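Bpsl2520 (Burkholderia pseudomallei K96243, PDB 6F03) is a putative exported, secreted antigen of the DUF2059 family, largely helical, whose molecular function is not established. Local coordinates at residues B[94-97]-B[98-102]; B[48-52]-B[53-57]. All blocks are in the same frame, centred on the assembly; numbering follows the deposited sequence.

The two contacts are local and lie in series along the chain, on opposite sides of its centre, their centres about 47 Å apart. Helix 55-84 joins them: it starts within contact 2, and near its far end its leucines meet contact 1. In contact 1 one helix runs on through a proline; in contact 2 one helix stops and the next begins. Contact 1 is mostly exposed, with Ala96 and Leu100 buried, whereas Leu49, Leu50, Ile53 and Ala55 of contact 2 are buried. The apolar side of 94-102 meets helix 55-84 and the second subunit, that of 48-57 helices 119-136 and 139-150. Straight i to i+4 bonds carry the first, a Schellman pair and leucine-isoleucine packing the second.

Contact 1 (B[94-97]-B[98-102]); sequences QAAV and PTLQK
Val97 and Pro98 form the step at which helix 90-111 is kinked by a proline, the helix carrying on beyond. The pyrrolidine ring replaces the amide hydrogen of residue 98, and its CD lies 3.1 Å from Ala95 O, with Gln94 O farther off at 3.9 Å; no N-H is there to bond to the turn before. Val97 CB stands 3.4 Å from Pro98 CD, a closeness largely set by the peptide link between them, with the valine branches set across the line of the ring. Val97 keeps CG1 anti to its backbone N (chi1 166°), which sets this methyl beside its own carbonyl carbon, close to the proline N. Two i to i+4 bonds bridge the kink: Leu100 N donates to Ala96 O at 3.0 Å and Gln101 N to Val97 O at 2.9 Å, the latter with an N-H...O angle of 173°. Both donors approach nearly end-on to the carbonyl. Ala96 O also has the methyl of Thr99 against it, CG2 at 3.1 Å, while the Thr99 hydroxyl is turned anti to the backbone N. One turn apart on the buried side, Ala96 CB and Leu100 CD1 meet at 4.1 Å. This pair also packs on Val195 of the second subunit, and Leu100 reaches Leu78 and Leu82 of helix 55-84, where Val97 touches Leu82 too. Lys102 N divides between Pro98 O and Thr99 O, both bonds weak, and the helix widens to a pi-type turn at 100-102. The whole is typical of a proline-kinked amphipathic helix, its apolar side packed within the chain and against the partner subunit.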
loop_
_atom_site.group_PDB
_atom_site.type_symbol
_atom_site.label_atom_id
_atom_site.label_comp_id
_atom_site.label_asym_id
_atom_site.label_seq_id
_atom_site.Cartn_x
_atom_site.Cartn_y
_atom_site.Cartn_z
ATOM N N GLN B 94 16.687 -25.505 -16.568
ATOM C CA GLN B 94 16.290 -26.057 -15.280
ATOM C C GLN B 94 17.498 -26.212 -14.367
ATOM O O GLN B 94 17.397 -25.984 -13.158
ATOM C CB GLN B 94 15.591 -27.404 -15.504
ATOM C CG GLN B 94 14.820 -27.941 -14.317
ATOM C CD GLN B 94 13.585 -27.103 -14.025
ATOM O OE1 GLN B 94 13.521 -26.383 -13.031
ATOM N NE2 GLN B 94 12.592 -27.187 -14.917
ATOM N N ALA B 95 18.656 -26.568 -14.937
ATOM C CA ALA B 95 19.898 -26.710 -14.185
ATOM C C ALA B 95 20.537 -25.371 -13.818
ATOM O O ALA B 95 21.341 -25.319 -12.882
ATOM C CB ALA B 95 20.899 -27.543 -14.980
ATOM N N ALA B 96 20.199 -24.290 -14.528
ATOM C CA ALA B 96 20.778 -22.983 -14.246
ATOM C C ALA B 96 20.087 -22.291 -13.079
ATOM O O ALA B 96 20.649 -21.345 -12.507
ATOM C CB ALA B 96 20.720 -22.091 -15.491
ATOM N N VAL B 97 18.879 -22.742 -12.726
ATOM C CA VAL B 97 18.128 -22.110 -11.643
ATOM C C VAL B 97 18.945 -22.001 -10.365
ATOM O O VAL B 97 18.973 -20.916 -9.769
ATOM C CB VAL B 97 16.793 -22.858 -11.424
ATOM C CG1 VAL B 97 16.186 -22.439 -10.107
ATOM C CG2 VAL B 97 15.847 -22.595 -12.594
ATOM N N PRO B 98 19.623 -23.051 -9.890
ATOM C CA PRO B 98 20.324 -22.941 -8.598
ATOM C C PRO B 98 21.353 -21.827 -8.556
ATOM O O PRO B 98 21.401 -21.069 -7.576
ATOM C CB PRO B 98 20.975 -24.322 -8.446
ATOM C CG PRO B 98 20.119 -25.236 -9.249
ATOM C CD PRO B 98 19.644 -24.428 -10.418
ATOM N N THR B 99 22.183 -21.702 -9.594
ATOM C CA THR B 99 23.205 -20.661 -9.596
ATOM C C THR B 99 22.622 -19.277 -9.865
ATOM O O THR B 99 23.139 -18.276 -9.356
ATOM C CB THR B 99 24.282 -20.977 -10.629
ATOM O OG1 THR B 99 25.306 -19.981 -10.546
ATOM C CG2 THR B 99 23.693 -20.975 -12.035
ATOM N N LEU B 100 21.574 -19.187 -10.683
ATOM C CA LEU B 100 20.939 -17.892 -10.894
ATOM C C LEU B 100 20.306 -17.395 -9.602
ATOM O O LEU B 100 20.470 -16.230 -9.234
ATOM C CB LEU B 100 19.908 -17.983 -12.014
ATOM C CG LEU B 100 20.470 -18.101 -13.433
ATOM C CD1 LEU B 100 19.337 -18.329 -14.433
ATOM C CD2 LEU B 100 21.295 -16.888 -13.820
ATOM N N GLN B 101 19.609 -18.278 -8.882
ATOM C CA GLN B 101 19.088 -17.923 -7.571
ATOM C C GLN B 101 20.187 -17.434 -6.636
ATOM O O GLN B 101 19.948 -16.539 -5.813
ATOM C CB GLN B 101 18.366 -19.124 -6.960
ATOM C CG GLN B 101 17.671 -18.826 -5.648
ATOM C CD GLN B 101 16.376 -18.069 -5.846
ATOM O OE1 GLN B 101 15.499 -18.506 -6.595
ATOM N NE2 GLN B 101 16.255 -16.910 -5.191
ATOM N N LYS B 102 21.392 -17.992 -6.745
ATOM C CA LYS B 102 22.437 -17.704 -5.770
ATOM C C LYS B 102 23.262 -16.474 -6.129
ATOM O O LYS B 102 23.678 -15.730 -5.234
ATOM C CB LYS B 102 23.366 -18.919 -5.613
#

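Contact 2 (B[48-52]-B[53-57]); sequences DLLDA and IDAPK
Leu49 and Leu50 join Ile53 and Ala55 by backbone bonds and apolar packing where helix 40-52 ends. Among the backbone bonds, Ile53 N closes the last regular turn on Leu49 O at 3.1 Å. Asp54 N turns back to Asp51 O at 3.2 Å, approaching from well above that carbonyl's plane, and Ala55 N reaches Leu50 O at 2.9 Å. Asp54 makes this reversal with positive phi (51°). The apolar contacts are made by Leu49, Leu50, Ile53 and Ala55. Leu50 CD2 touches Ala55 CB at 3.8 Å and Ile53 CD1 at 4.2 Å, the leucine and isoleucine running alongside each other in the same direction. Leu49 CD1 meets the branch methyl CG2 of Ile53 at 4.0 Å. Ile53 places CG1 between its backbone N and carbonyl carbon (chi1 65°), which brings this methylene against the carbonyl oxygens of Leu49 and Leu50. Tyr133 and Tyr149 cover Leu49 and Ile53, and Tyr130 packs on Leu50. On the charged side, Asp51 forms a long, weak ion pair with Lys150 and lies near a bound acetate. A Schellman motif thus ends helix 40-52, and its C-prime residue Asp54 is also the N-cap position of helix 55-84, typical of a short link between consecutive helices.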
loop_
_atom_site.group_PDB
_atom_site.type_symbol
_atom_site.label_atom_id
_atom_site.label_comp_id
_atom_site.label_asym_id
_atom_site.label_seq_id
_atom_site.Cartn_x
_atom_site.Cartn_y
_atom_site.Cartn_z
ATOM N N ASP B 48 4.928 27.952 -2.057
ATOM C CA ASP B 48 4.900 28.125 -0.605
ATOM C C ASP B 48 4.256 26.932 0.102
ATOM O O ASP B 48 4.717 26.523 1.175
ATOM C CB ASP B 48 4.202 29.426 -0.227
ATOM C CG ASP B 48 5.073 30.648 -0.501
ATOM O OD1 ASP B 48 6.285 30.463 -0.765
ATOM O OD2 ASP B 48 4.558 31.788 -0.422
ATOM N N LEU B 49 3.207 26.342 -0.477
ATOM C CA LEU B 49 2.604 25.174 0.158
ATOM C C LEU B 49 3.583 24.006 0.192
ATOM O O LEU B 49 3.717 23.333 1.213
ATOM C CB LEU B 49 1.317 24.773 -0.557
ATOM C CG LEU B 49 0.618 23.558 0.064
ATOM C CD1 LEU B 49 0.478 23.757 1.533
ATOM C CD2 LEU B 49 -0.747 23.331 -0.542
ATOM N N LEU B 50 4.261 23.740 -0.931
ATOM C CA LEU B 50 5.232 22.645 -0.991
ATOM C C LEU B 50 6.341 22.815 0.049
ATOM O O LEU B 50 6.780 21.839 0.671
ATOM C CB LEU B 50 5.822 22.557 -2.402
ATOM C CG LEU B 50 4.829 22.071 -3.484
ATOM C CD1 LEU B 50 5.481 22.018 -4.860
ATOM C CD2 LEU B 50 4.248 20.720 -3.093
ATOM N N ASP B 51 6.815 24.043 0.243
ATOM C CA ASP B 51 7.796 24.308 1.296
ATOM C C ASP B 51 7.239 23.976 2.685
ATOM O O ASP B 51 7.934 23.392 3.522
ATOM C CB ASP B 51 8.233 25.772 1.214
ATOM C CG ASP B 51 9.272 26.135 2.247
ATOM O OD1 ASP B 51 10.420 25.638 2.116
ATOM O OD2 ASP B 51 8.943 26.926 3.176
ATOM N N ALA B 52 5.982 24.330 2.945
ATOM C CA ALA B 52 5.411 24.133 4.273
ATOM C C ALA B 52 5.170 22.658 4.596
ATOM O O ALA B 52 5.158 22.280 5.774
ATOM C CB ALA B 52 4.097 24.927 4.406
ATOM N N ILE B 53 4.934 21.809 3.593
ATOM C CA ILE B 53 4.721 20.395 3.891
ATOM C C ILE B 53 6.021 19.606 3.751
ATOM O O ILE B 53 6.009 18.369 3.777
ATOM C CB ILE B 53 3.619 19.804 2.993
ATOM C CG1 ILE B 53 4.049 19.801 1.521
ATOM C CG2 ILE B 53 2.313 20.593 3.154
ATOM C CD1 ILE B 53 3.031 19.086 0.569
ATOM N N ASP B 54 7.146 20.302 3.574
ATOM C CA ASP B 54 8.434 19.663 3.285
ATOM C C ASP B 54 8.307 18.674 2.114
ATOM O O ASP B 54 8.576 17.475 2.231
ATOM C CB ASP B 54 8.997 18.973 4.539
ATOM C CG ASP B 54 10.454 18.493 4.360
ATOM O OD1 ASP B 54 11.104 18.862 3.348
ATOM O OD2 ASP B 54 10.944 17.741 5.241
ATOM N N ALA B 55 7.915 19.206 0.956
ATOM C CA ALA B 55 7.693 18.335 -0.195
ATOM C C ALA B 55 8.914 17.492 -0.581
ATOM O O ALA B 55 8.708 16.350 -1.020
ATOM C CB ALA B 55 7.217 19.172 -1.387
ATOM N N PRO B 56 10.166 17.960 -0.452
ATOM C CA PRO B 56 11.303 17.089 -0.818
ATOM C C PRO B 56 11.364 15.810 -0.007
ATOM O O PRO B 56 11.748 14.741 -0.519
ATOM C CB PRO B 56 12.526 17.978 -0.566
ATOM C CG PRO B 56 12.002 19.388 -0.729
ATOM C CD PRO B 56 10.598 19.343 -0.157
ATOM N N LYS B 57 10.991 15.885 1.262
ATOM C CA LYS B 57 10.938 14.673 2.060
ATOM C C LYS B 57 9.941 13.685 1.464
ATOM O O LYS B 57 10.216 12.481 1.391
ATOM C CB LYS B 57 10.582 15.043 3.494
ATOM C CG LYS B 57 10.552 13.913 4.463
ATOM C CD LYS B 57 9.953 14.419 5.752
ATOM C CE LYS B 57 10.206 13.454 6.863
ATOM N NZ LYS B 57 11.656 13.418 7.013
#